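Local coordinates for protein pectate lyase (Bacillus subtilis, PDB 5AMV) that cleaves polygalacturonate by calcium-dependent elimination, giving oligosaccharides with unsaturated galacturonosyl groups at their non-reducing ends, at residues K71-G74 with L75-K79; N116-A119 with R120-D124; D255-T258 with S259-G262; N384-S387 with N388-Q392; P328-A332 with A333-S337. One frame throughout, in Å; residues are numbered along the deposited sequence.

Contact 1. Residues K71-G74 with L75-K79; sequences KPLG and LNDYK
Leu-73 and Asp-77 each set CG anti to their own carbonyl carbon (chi1 -65° and -62°) at the start of helix 75-78; the first torsion brings a leucine methyl onto Asp-77 CB, the second turns the carboxylate back to the Gly-74 amide. Gly-74 is the N-cap. Its N-H runs almost straight, at 173°, into the carboxylate of Asp-77, with Gly-74 N and Asp-77 OD2 2.8 Å apart, and the oxygen uses the lone pair that faces away from its partner OD1. This is the side-chain half of a capping box, in which the third residue of a helix reaches back to the N-cap amide. A glycine at the cap has no hydroxyl to return the gesture; instead its carbonyl takes the helical bond from Asp-77 N to Gly-74 O at 2.9 Å, with the donor well above the carbonyl plane. A weak second bond arrives at the same oxygen from Tyr-78 N.

An apolar layer lies beside the polar cap. The CD2 methyl of Leu-73 rests on CB of Asp-77 at 3.6 Å, while CB and CD1 of the same leucine turn to the phenol end of Tyr-78, Leu-73 CB lying 3.7 Å from Tyr-78 CZ. The leucine and tyrosine side chains cross at about a right angle. The phenol oxygen has its polar partner in Asn-65, which also exchanges a backbone hydrogen bond with Leu-73. The short helix lies at the surface; Leu-73 and the buried Tyr-78 pack on Arg-120 of helix 105-121, and Tyr-78 also meets Phe-166 and Tyr-165 in loops.

Contact 2. Residues N116-A119 with R120-D124; sequences NQKA and RVMVD
Met-122 lies one helical turn beyond Lys-118, and its side chain can be followed atom by atom where it crosses that lysine obliquely. CB touches the carbonyl, with Met-122 CB 3.5 Å from Lys-118 O. CG is anti to the backbone N (chi1 -157°), which carries the sulfur to the far part of the lysine chain, where Met-122 SD is 3.9 Å from Lys-118 CE. The last torsion then folds the chain back (chi3 -60°), so that the methyl CE returns to Lys-118 CG at 3.8 Å. Sulfur and methyl therefore both touch the aliphatic lysine chain, in the conformer described here, one of two for this methionine. Tyr-183 lies against both residues.

On the buried side of the same turn, CG1 of Val-121 meets CG of Gln-117 at 3.9 Å, while the amide end of Gln-117 is occupied by Asn-65 and Tyr-165. Arg-120 stays against the backbone through CB and CG, then, in the conformer described, sends its guanidinium group to a salt bridge with Asp-68.

This is where helix 105-121 ends and strand 122-124 begins. Gln-117 O accepts from both Arg-120 N and Val-121 N, and the last helical bond joins Met-122 N to Lys-118 O at 3.0 Å. Two waters then take over: one donates to the carbonyls of Lys-118 and Met-122, the other to those of Ala-119 and Met-122. Chemically, solvent supplies donors at the helix end, dispersion joins Lys-118 to Met-122 and Gln-117 to Val-121, and outside partners hold the polar ends of Gln-117 and Arg-120.

Contact 3. Residues D255-T258 with S259-G262; sequences DSKT and SDDG
Lys-257 and Asp-260 belong to a short 3-10 segment of two overlapping turns on the protein surface, in the loop between strands 247-251 and 266-274 of the PL1 parallel beta-helix. The innermost shell is backbone: Asp-260 N donates to Lys-257 O at 3.0 Å, and the next residue repeats the step from Asp-261 N to Thr-258 O, again at 3.0 Å. Both donors stand above the plane of the carbonyl they use. Around this core, Asp-260 places CB 3.3 Å from Lys-257 O, and its OD2 comes against the lysine chain, which the aspartate crosses at a slant, 3.7 Å from Lys-257 CG. That chain bends at its second torsion (chi2 85°), which brings Lys-257 CE to 3.6 Å from Ser-259 OG.

Further out, Gly-231 N holds Asp-260 through OD1, tying the turn to a neighbouring loop, and Phe-285 touches Thr-258, Asp-260 and Asp-261. With an alanine here, the Asp-260 backbone bond could persist, but Gly-231 N would probably lose its acceptor and the turn its tie to that loop. Just upstream, Lys-257 is also the centre of an inverse gamma turn, spanned by a weak bond from Thr-258 N to Ser-256 O at 2.9 Å.

Contact 4. Residues N384-S387 with N388-Q392; sequences NVKS and NVINQ
Asn-388 opens the second half of helix 382-392 by donating its N-H to Asn-384 O at 3.1 Å. Asn-384 O also sits against the face of its amide, 3.1 Å from Asn-388 CG, yet ND2 finds its hydrogen bond at Asp-380 and OD1 accepts from a water that also binds Ser-387 OG in the conformer described. Val-389 follows, with its N-H given to Val-385 O. The two valines lie side by side, pointing the same way, and Val-385 CG1 meets Val-389 CG2 at 4.0 Å. Next, Ile-390 N bonds to Lys-386 O at 2.9 Å with a nearly straight N-H (171°). The lysine chain is extended, CG anti to the backbone N (chi1 173°), and CD1 of Ile-390 lies against it, 3.7 Å from Lys-386 CG. Asn-391 then donates from its backbone N to Ser-387 O at 3.0 Å, and Gln-392 closes the helix through Asn-388 O.

The chemistry is that of an amphipathic helix laid on a beta-helix: Val-389 and Ile-390 meet Tyr-294 and Arg-272, and Val-385 meets Asn-292 and Val-324, so apolar side chains face the strands while polar ones carry the water and Asp-380 bonds.

Contact 5. Residues P328-A332 with A333-S337; sequences PGLSA and AKTIS
The flat groups joining Ala-332 to Thr-335 are peptides, for no ring takes part. At the oxygen end of the peptide between Ala-332 and Ala-333 stands the hydroxyl of Thr-335, which donates from OG1 to Ala-332 O at 2.8 Å, nearly along the C=O axis. Over one face of this peptide lies Lys-334 N, and on the same side Thr-335 N stands above the oxygen end. Of these, Thr-335 N makes a weak bond to Ala-332 O at 3.3 Å, so one residue grips this oxygen twice. The hydroxyl gets there because OG1 sits between the backbone N and the carbonyl carbon (chi1 59°).

Leu-330 covers the turn from the chain before it. Its CD2 touches Thr-335 CG2 at 3.8 Å, and its CD1 touches Lys-334 CB at the same distance, the leucine and lysine side chains crossing at about a right angle. Lys-334 N donates weakly to Ser-331 O (3.1 Å) and to Ser-331 OG (3.4 Å). A valine in place of Thr-335 would probably leave Ala-332 O with the weak backbone bond as its sole tie to this residue, and the turn less firmly closed.

Leu-352 backs both Leu-330 and Thr-335. This 3-10 turn is part of a loop between two sheets of the parallel beta-helix, leading from strand 317-326 into strand 336-338.

How the contacts relate
Five local turns and helix segments are spread over one beta-helical chain, and direct touch occurs between contacts 1 and 2. There Tyr-78 O and Asn-116 ND2, 2.8 Å apart, probably form a hydrogen bond, and Leu-73 CD1 packs on Arg-120 CG at 3.9 Å. Contact 2 also approaches the metal site: the Met-122 side chain is about 9 Å from the bound calcium ion. Contacts 3 and 5 are about 11 Å apart at their nearest atoms; the Lys-334 side chain of contact 5 is about 6 Å from a bound galacturonate unit, the Asp-260 side chain of contact 3 about 14 Å from one and about 12 Å from the calcium ion. Contact 4 lies away from the annotated sites, its nearest atoms about 10 Å from contact 5.

Contact 1. Residues K71-G74 with L75-K79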
loop_
_atom_site.group_PDB
_atom_site.type_symbol
_atom_site.label_atom_id
_atom_site.label_comp_id
_atom_site.label_asym_id
_atom_site.label_seq_id
_atom_site.Cartn_x
_atom_site.Cartn_y
_atom_site.Cartn_z
ATOM N N LYS A 71 22.299 -0.784 -15.334
ATOM C CA LYS A 71 22.156 0.471 -16.076
ATOM C C LYS A 71 20.698 0.917 -16.026
ATOM O O LYS A 71 19.830 0.101 -16.277
ATOM C CB LYS A 71 22.543 0.252 -17.553
ATOM C CG LYS A 71 24.001 -0.112 -17.797
ATOM C CD LYS A 71 24.914 1.045 -17.413
ATOM C CE LYS A 71 25.057 2.048 -18.552
ATOM N NZ LYS A 71 25.896 3.229 -18.168
ATOM N N PRO A 72 20.436 2.214 -15.750
ATOM C CA PRO A 72 19.047 2.703 -15.762
ATOM C C PRO A 72 18.263 2.395 -17.037
ATOM O O PRO A 72 18.803 2.405 -18.163
ATOM C CB PRO A 72 19.198 4.216 -15.655
ATOM C CG PRO A 72 20.577 4.434 -15.071
ATOM C CD PRO A 72 21.400 3.240 -15.284
ATOM N N LEU A 73 16.967 2.104 -16.843
ATOM C CA LEU A 73 16.026 1.881 -17.938
ATOM C C LEU A 73 14.950 2.936 -17.762
ATOM O O LEU A 73 14.410 3.098 -16.638
ATOM C CB LEU A 73 15.345 0.503 -17.803
ATOM C CG LEU A 73 16.329 -0.658 -17.944
ATOM C CD1 LEU A 73 15.699 -1.958 -17.568
ATOM C CD2 LEU A 73 16.878 -0.788 -19.395
ATOM N N GLY A 74 14.661 3.622 -18.868
ATOM C CA GLY A 74 13.606 4.665 -18.966
ATOM C C GLY A 74 12.491 4.190 -19.891
ATOM O O GLY A 74 12.462 3.042 -20.347
ATOM N N LEU A 75 11.568 5.088 -20.204
ATOM C CA LEU A 75 10.380 4.722 -20.970
ATOM C C LEU A 75 10.752 4.046 -22.285
ATOM O O LEU A 75 10.162 3.040 -22.642
ATOM C CB LEU A 75 9.515 5.958 -21.185
ATOM C CG LEU A 75 8.144 5.783 -21.868
ATOM C CD1 LEU A 75 7.207 6.932 -21.398
ATOM C CD2 LEU A 75 8.272 5.802 -23.400
ATOM N N ASN A 76 11.710 4.630 -23.001
ATOM C CA ASN A 76 12.061 4.111 -24.338
ATOM C C ASN A 76 12.633 2.711 -24.261
ATOM O O ASN A 76 12.555 1.968 -25.263
ATOM C CB ASN A 76 13.141 5.006 -25.008
ATOM C CG ASN A 76 12.560 6.306 -25.496
ATOM O OD1 ASN A 76 11.347 6.505 -25.483
ATOM N ND2 ASN A 76 13.424 7.182 -25.988
ATOM N N ASP A 77 13.220 2.343 -23.109
ATOM C CA ASP A 77 13.847 1.016 -22.968
ATOM C C ASP A 77 12.767 -0.066 -22.875
ATOM O O ASP A 77 12.960 -1.181 -23.346
ATOM C CB ASP A 77 14.802 0.936 -21.768
ATOM C CG ASP A 77 15.952 1.912 -21.919
ATOM O OD1 ASP A 77 16.791 1.632 -22.814
ATOM O OD2 ASP A 77 15.985 2.935 -21.206
ATOM N N TYR A 78 11.630 0.275 -22.310
ATOM C CA TYR A 78 10.531 -0.654 -22.136
ATOM C C TYR A 78 9.503 -0.576 -23.252
ATOM O O TYR A 78 8.739 -1.531 -23.433
ATOM C CB TYR A 78 9.776 -0.271 -20.856
ATOM C CG TYR A 78 10.561 -0.382 -19.598
ATOM C CD1 TYR A 78 11.184 -1.572 -19.240
ATOM C CD2 TYR A 78 10.605 0.679 -18.701
ATOM C CE1 TYR A 78 11.883 -1.694 -18.018
ATOM C CE2 TYR A 78 11.296 0.563 -17.473
ATOM C CZ TYR A 78 11.915 -0.610 -17.139
ATOM O OH TYR A 78 12.559 -0.790 -15.948
ATOM N N LYS A 79 9.460 0.546 -23.972
ATOM C CA LYS A 79 8.351 0.806 -24.915
ATOM C C LYS A 79 8.348 -0.216 -26.035
ATOM O O LYS A 79 9.381 -0.502 -26.657
ATOM C CB LYS A 79 8.418 2.212 -25.514
ATOM C CG LYS A 79 7.110 2.573 -26.220
ATOM C CD LYS A 79 7.191 3.897 -26.977
ATOM C CE LYS A 79 8.067 3.838 -28.267
ATOM N NZ LYS A 79 7.525 3.014 -29.455
#

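Contact 2. Residues N116-A119 with R120-D124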
loop_
_atom_site.group_PDB
_atom_site.type_symbol
_atom_site.label_atom_id
_atom_site.label_comp_id
_atom_site.label_asym_id
_atom_site.label_seq_id
_atom_site.Cartn_x
_atom_site.Cartn_y
_atom_site.Cartn_z
ATOM N N ASN A 116 7.070 -5.465 -20.111
ATOM C CA ASN A 116 8.538 -5.289 -20.107
ATOM C C ASN A 116 8.995 -4.600 -18.799
ATOM O O ASN A 116 9.976 -4.980 -18.187
ATOM C CB ASN A 116 8.915 -4.413 -21.296
ATOM C CG ASN A 116 8.706 -5.115 -22.634
ATOM O OD1 ASN A 116 8.672 -6.348 -22.705
ATOM N ND2 ASN A 116 8.631 -4.338 -23.701
ATOM N N GLN A 117 8.263 -3.563 -18.396
ATOM C CA GLN A 117 8.625 -2.886 -17.140
ATOM C C GLN A 117 8.357 -3.755 -15.918
ATOM O O GLN A 117 9.176 -3.793 -14.995
ATOM C CB GLN A 117 7.930 -1.535 -16.989
ATOM C CG GLN A 117 8.323 -0.837 -15.666
ATOM C CD GLN A 117 7.823 0.610 -15.558
ATOM O OE1 GLN A 117 6.801 0.986 -16.146
ATOM N NE2 GLN A 117 8.574 1.426 -14.824
ATOM N N LYS A 118 7.188 -4.399 -15.898
ATOM C CA LYS A 118 6.838 -5.322 -14.776
ATOM C C LYS A 118 7.939 -6.366 -14.520
ATOM O O LYS A 118 8.239 -6.705 -13.368
ATOM C CB LYS A 118 5.486 -5.980 -15.081
ATOM C CG LYS A 118 5.000 -6.996 -14.023
ATOM C CD LYS A 118 3.682 -7.659 -14.473
ATOM C CE LYS A 118 3.223 -8.687 -13.449
ATOM N NZ LYS A 118 3.813 -10.042 -13.735
ATOM N N ALA A 119 8.531 -6.875 -15.602
ATOM C CA ALA A 119 9.564 -7.890 -15.472
ATOM C C ALA A 119 10.778 -7.380 -14.728
ATOM O O ALA A 119 11.485 -8.189 -14.116
ATOM C CB ALA A 119 9.949 -8.449 -16.836
ATOM N N ARG A 120 10.997 -6.059 -14.736
ATOM C CA ARG A 120 12.101 -5.471 -13.967
ATOM C C ARG A 120 11.681 -5.051 -12.561
ATOM O O ARG A 120 12.400 -5.249 -11.596
ATOM C CB ARG A 120 12.697 -4.259 -14.692
ATOM C CG ARG A 120 13.100 -4.549 -16.140
ATOM C CD ARG A 120 13.908 -5.849 -16.193
ATOM N NE ARG A 120 15.243 -5.697 -15.624
ATOM C CZ ARG A 120 16.160 -6.661 -15.642
ATOM N NH1 ARG A 120 15.868 -7.828 -16.186
ATOM N NH2 ARG A 120 17.368 -6.454 -15.135
ATOM N N VAL A 121 10.504 -4.441 -12.450
ATOM C CA VAL A 121 10.211 -3.776 -11.177
ATOM C C VAL A 121 9.484 -4.601 -10.131
ATOM O O VAL A 121 9.572 -4.270 -8.938
ATOM C CB VAL A 121 9.391 -2.482 -11.379
ATOM C CG1 VAL A 121 10.134 -1.482 -12.290
ATOM C CG2 VAL A 121 7.976 -2.771 -11.910
ATOM N N MET A 122 8.767 -5.645 -10.561
ATOM C CA MET A 122 8.003 -6.459 -9.636
ATOM C C MET A 122 8.803 -7.706 -9.252
ATOM O O MET A 122 9.290 -8.398 -10.112
ATOM C CB MET A 122 6.649 -6.833 -10.237
ATOM C CG MET A 122 5.625 -7.190 -9.159
ATOM S SD MET A 122 4.000 -7.450 -9.872
ATOM C CE MET A 122 3.638 -5.897 -10.623
ATOM N N VAL A 123 8.929 -7.962 -7.945
ATOM C CA VAL A 123 9.563 -9.216 -7.475
ATOM C C VAL A 123 8.679 -9.863 -6.425
ATOM O O VAL A 123 8.068 -9.138 -5.589
ATOM C CB VAL A 123 10.999 -9.013 -6.908
ATOM C CG1 VAL A 123 11.946 -8.701 -8.059
ATOM C CG2 VAL A 123 11.008 -7.899 -5.771
ATOM N N ASP A 124 8.626 -11.195 -6.441
ATOM C CA ASP A 124 7.869 -11.952 -5.437
ATOM C C ASP A 124 8.726 -12.265 -4.244
ATOM O O ASP A 124 9.891 -12.689 -4.363
ATOM C CB ASP A 124 7.290 -13.248 -5.999
ATOM C CG ASP A 124 6.233 -13.011 -7.109
ATOM O OD1 ASP A 124 5.631 -11.910 -7.254
ATOM O OD2 ASP A 124 5.997 -13.955 -7.881
HETATM O O HOH W 1 8.261 -9.598 -12.560
HETATM O O HOH W 2 11.715 -8.837 -11.501
#

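Contact 3. Residues D255-T258 with S259-G262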
loop_
_atom_site.group_PDB
_atom_site.type_symbol
_atom_site.label_atom_id
_atom_site.label_comp_id
_atom_site.label_asym_id
_atom_site.label_seq_id
_atom_site.Cartn_x
_atom_site.Cartn_y
_atom_site.Cartn_z
ATOM N N ASP A 255 -15.977 -5.719 -5.135
ATOM C CA ASP A 255 -17.258 -6.078 -4.535
ATOM C C ASP A 255 -17.653 -7.534 -4.887
ATOM O O ASP A 255 -18.317 -8.200 -4.109
ATOM C CB ASP A 255 -18.346 -5.117 -5.024
ATOM C CG ASP A 255 -18.269 -3.742 -4.356
ATOM O OD1 ASP A 255 -17.316 -3.478 -3.579
ATOM O OD2 ASP A 255 -19.193 -2.936 -4.573
ATOM N N SER A 256 -17.216 -8.002 -6.055
ATOM C CA SER A 256 -17.519 -9.346 -6.541
ATOM C C SER A 256 -16.684 -10.435 -5.876
ATOM O O SER A 256 -17.028 -11.613 -5.934
ATOM C CB SER A 256 -17.328 -9.409 -8.061
ATOM O OG SER A 256 -18.373 -8.734 -8.725
ATOM N N LYS A 257 -15.591 -10.050 -5.225
ATOM C CA LYS A 257 -14.741 -11.034 -4.560
ATOM C C LYS A 257 -15.272 -11.406 -3.172
ATOM O O LYS A 257 -14.643 -11.090 -2.169
ATOM C CB LYS A 257 -13.286 -10.528 -4.514
ATOM C CG LYS A 257 -12.219 -11.615 -4.302
ATOM C CD LYS A 257 -11.827 -12.242 -5.635
ATOM C CE LYS A 257 -10.890 -13.423 -5.432
ATOM N NZ LYS A 257 -10.441 -13.991 -6.736
ATOM N N THR A 258 -16.414 -12.120 -3.118
ATOM C CA THR A 258 -17.061 -12.454 -1.844
ATOM C C THR A 258 -16.264 -13.478 -1.046
ATOM O O THR A 258 -16.462 -13.625 0.160
ATOM C CB THR A 258 -18.507 -12.941 -2.049
ATOM O OG1 THR A 258 -18.499 -14.032 -2.987
ATOM C CG2 THR A 258 -19.368 -11.790 -2.601
ATOM N N SER A 259 -15.345 -14.178 -1.723
ATOM C CA SER A 259 -14.420 -15.072 -1.033
ATOM C C SER A 259 -13.478 -14.307 -0.067
ATOM O O SER A 259 -12.859 -14.920 0.817
ATOM C CB SER A 259 -13.623 -15.903 -2.055
ATOM O OG SER A 259 -12.846 -15.076 -2.916
ATOM N N ASP A 260 -13.397 -12.969 -0.215
ATOM C CA ASP A 260 -12.702 -12.115 0.772
ATOM C C ASP A 260 -13.412 -12.026 2.122
ATOM O O ASP A 260 -12.806 -11.659 3.128
ATOM C CB ASP A 260 -12.446 -10.708 0.238
ATOM C CG ASP A 260 -11.277 -10.639 -0.735
ATOM O OD1 ASP A 260 -10.470 -11.613 -0.823
ATOM O OD2 ASP A 260 -11.165 -9.599 -1.427
ATOM N N ASP A 261 -14.709 -12.350 2.161
ATOM C CA ASP A 261 -15.406 -12.391 3.428
ATOM C C ASP A 261 -14.720 -13.419 4.362
ATOM O O ASP A 261 -14.408 -14.545 3.947
ATOM C CB ASP A 261 -16.894 -12.723 3.197
ATOM C CG ASP A 261 -17.722 -12.639 4.480
ATOM O OD1 ASP A 261 -17.469 -11.762 5.321
ATOM O OD2 ASP A 261 -18.646 -13.500 4.700
ATOM N N GLY A 262 -14.495 -13.016 5.605
ATOM C CA GLY A 262 -13.729 -13.809 6.572
ATOM C C GLY A 262 -12.209 -13.695 6.471
ATOM O O GLY A 262 -11.481 -14.286 7.275
#

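Contact 4. Residues N384-S387 with N388-Q392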
loop_
_atom_site.group_PDB
_atom_site.type_symbol
_atom_site.label_atom_id
_atom_site.label_comp_id
_atom_site.label_asym_id
_atom_site.label_seq_id
_atom_site.Cartn_x
_atom_site.Cartn_y
_atom_site.Cartn_z
ATOM N N ASN A 384 -2.140 11.296 23.043
ATOM C CA ASN A 384 -0.697 11.031 22.913
ATOM C C ASN A 384 -0.277 10.529 21.515
ATOM O O ASN A 384 0.915 10.430 21.209
ATOM C CB ASN A 384 -0.244 10.028 23.964
ATOM C CG ASN A 384 -0.540 10.494 25.398
ATOM O OD1 ASN A 384 -0.996 9.712 26.234
ATOM N ND2 ASN A 384 -0.348 11.767 25.652
ATOM N N VAL A 385 -1.277 10.288 20.669
ATOM C CA VAL A 385 -1.047 9.706 19.326
ATOM C C VAL A 385 -0.233 10.560 18.382
ATOM O O VAL A 385 0.733 10.034 17.782
ATOM C CB VAL A 385 -2.374 9.250 18.698
ATOM C CG1 VAL A 385 -2.200 8.856 17.191
ATOM C CG2 VAL A 385 -2.953 8.091 19.524
ATOM N N LYS A 386 -0.565 11.848 18.239
ATOM C CA LYS A 386 0.192 12.701 17.327
ATOM C C LYS A 386 1.687 12.619 17.654
ATOM O O LYS A 386 2.500 12.263 16.796
ATOM C CB LYS A 386 -0.313 14.150 17.345
ATOM C CG LYS A 386 0.587 15.062 16.530
ATOM C CD LYS A 386 0.032 16.492 16.471
ATOM C CE LYS A 386 1.028 17.427 15.824
ATOM N NZ LYS A 386 0.597 18.877 15.912
ATOM N N SER A 387 2.057 12.902 18.903
ATOM C CA SER A 387 3.472 12.920 19.293
ATOM C C SER A 387 4.152 11.558 19.102
ATOM O O SER A 387 5.279 11.472 18.581
ATOM C CB SER A 387 3.628 13.409 20.751
ATOM O OG SER A 387 5.011 13.597 21.066
ATOM N N ASN A 388 3.469 10.479 19.525
ATOM C CA ASN A 388 4.062 9.154 19.476
ATOM C C ASN A 388 4.329 8.788 18.011
ATOM O O ASN A 388 5.417 8.352 17.664
ATOM C CB ASN A 388 3.182 8.080 20.153
ATOM C CG ASN A 388 3.099 8.255 21.676
ATOM O OD1 ASN A 388 3.825 9.069 22.243
ATOM N ND2 ASN A 388 2.206 7.513 22.318
ATOM N N VAL A 389 3.345 9.049 17.153
ATOM C CA VAL A 389 3.443 8.630 15.747
ATOM C C VAL A 389 4.450 9.469 14.970
ATOM O O VAL A 389 5.282 8.902 14.244
ATOM C CB VAL A 389 2.050 8.610 15.100
ATOM C CG1 VAL A 389 2.194 8.535 13.573
ATOM C CG2 VAL A 389 1.250 7.413 15.719
ATOM N N ILE A 390 4.404 10.800 15.125
ATOM C CA ILE A 390 5.404 11.645 14.468
ATOM C C ILE A 390 6.825 11.236 14.887
ATOM O O ILE A 390 7.724 11.075 14.055
ATOM C CB ILE A 390 5.153 13.138 14.720
ATOM C CG1 ILE A 390 3.915 13.595 13.959
ATOM C CG2 ILE A 390 6.366 13.980 14.298
ATOM C CD1 ILE A 390 3.530 15.087 14.267
ATOM N N ASN A 391 7.021 11.039 16.182
ATOM C CA ASN A 391 8.348 10.684 16.635
ATOM C C ASN A 391 8.813 9.281 16.184
ATOM O O ASN A 391 10.000 9.076 15.976
ATOM C CB ASN A 391 8.379 10.740 18.154
ATOM C CG ASN A 391 8.357 12.168 18.691
ATOM O OD1 ASN A 391 8.734 13.113 18.002
ATOM N ND2 ASN A 391 7.925 12.321 19.941
ATOM N N GLN A 392 7.889 8.317 16.086
ATOM C CA GLN A 392 8.309 6.905 15.948
ATOM C C GLN A 392 8.055 6.235 14.590
ATOM O O GLN A 392 8.585 5.156 14.327
ATOM C CB GLN A 392 7.636 6.070 17.042
ATOM C CG GLN A 392 8.026 6.568 18.483
ATOM C CD GLN A 392 7.088 6.107 19.609
ATOM O OE1 GLN A 392 6.538 5.022 19.568
ATOM N NE2 GLN A 392 6.913 6.954 20.624
HETATM O O HOH W 3 5.852 10.778 22.142
#

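Contact 5. Residues P328-A332 with A333-S337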
loop_
_atom_site.group_PDB
_atom_site.type_symbol
_atom_site.label_atom_id
_atom_site.label_comp_id
_atom_site.label_asym_id
_atom_site.label_seq_id
_atom_site.Cartn_x
_atom_site.Cartn_y
_atom_site.Cartn_z
ATOM N N PRO A 328 -7.340 20.805 8.801
ATOM C CA PRO A 328 -8.073 22.034 9.216
ATOM C C PRO A 328 -9.336 22.238 8.392
ATOM O O PRO A 328 -9.320 22.052 7.156
ATOM C CB PRO A 328 -7.042 23.140 8.941
ATOM C CG PRO A 328 -5.722 22.450 9.279
ATOM C CD PRO A 328 -5.877 21.041 8.698
ATOM N N GLY A 329 -10.441 22.541 9.060
ATOM C CA GLY A 329 -11.678 22.909 8.337
ATOM C C GLY A 329 -12.560 21.750 7.899
ATOM O O GLY A 329 -13.658 21.981 7.377
ATOM N N LEU A 330 -12.098 20.514 8.116
ATOM C CA LEU A 330 -12.866 19.310 7.779
ATOM C C LEU A 330 -14.026 19.103 8.752
ATOM O O LEU A 330 -13.907 19.365 9.952
ATOM C CB LEU A 330 -11.930 18.077 7.802
ATOM C CG LEU A 330 -12.433 16.854 7.039
ATOM C CD1 LEU A 330 -12.347 17.019 5.545
ATOM C CD2 LEU A 330 -11.666 15.629 7.497
ATOM N N SER A 331 -15.156 18.655 8.217
ATOM C CA SER A 331 -16.255 18.157 9.045
ATOM C C SER A 331 -16.043 16.709 9.512
ATOM O O SER A 331 -15.360 15.911 8.838
ATOM C CB SER A 331 -17.566 18.272 8.271
ATOM O OG SER A 331 -17.588 17.299 7.222
ATOM N N ALA A 332 -16.628 16.363 10.657
ATOM C CA ALA A 332 -16.624 14.985 11.152
ATOM C C ALA A 332 -17.057 13.971 10.087
ATOM O O ALA A 332 -16.430 12.912 9.957
ATOM C CB ALA A 332 -17.491 14.844 12.414
ATOM N N ALA A 333 -18.102 14.286 9.313
ATOM C CA ALA A 333 -18.607 13.298 8.349
ATOM C C ALA A 333 -17.560 12.982 7.265
ATOM O O ALA A 333 -17.471 11.841 6.779
ATOM C CB ALA A 333 -19.959 13.786 7.710
ATOM N N LYS A 334 -16.788 14.005 6.873
ATOM C CA LYS A 334 -15.903 13.920 5.708
ATOM C C LYS A 334 -14.577 13.246 6.029
ATOM O O LYS A 334 -13.725 13.070 5.130
ATOM C CB LYS A 334 -15.658 15.308 5.111
ATOM C CG LYS A 334 -16.923 15.921 4.446
ATOM C CD LYS A 334 -17.580 14.993 3.452
ATOM C CE LYS A 334 -16.839 14.971 2.094
ATOM N NZ LYS A 334 -17.173 13.730 1.284
ATOM N N THR A 335 -14.417 12.852 7.291
ATOM C CA THR A 335 -13.254 12.038 7.666
ATOM C C THR A 335 -13.272 10.679 6.961
ATOM O O THR A 335 -12.215 10.014 6.801
ATOM C CB THR A 335 -13.177 11.785 9.177
ATOM O OG1 THR A 335 -14.369 11.118 9.614
ATOM C CG2 THR A 335 -12.959 13.095 9.950
ATOM N N ILE A 336 -14.458 10.223 6.572
ATOM C CA ILE A 336 -14.586 8.923 5.872
ATOM C C ILE A 336 -15.337 9.087 4.556
ATOM O O ILE A 336 -15.943 10.162 4.284
ATOM C CB ILE A 336 -15.260 7.842 6.775
ATOM C CG1 ILE A 336 -16.792 8.090 6.828
ATOM C CG2 ILE A 336 -14.567 7.833 8.155
ATOM C CD1 ILE A 336 -17.555 7.110 7.711
ATOM N N SER A 337 -15.273 8.047 3.715
ATOM C CA SER A 337 -16.099 7.994 2.516
ATOM C C SER A 337 -16.829 6.647 2.546
ATOM O O SER A 337 -16.217 5.609 2.761
ATOM C CB SER A 337 -15.265 8.121 1.243
ATOM O OG SER A 337 -16.111 8.197 0.080
#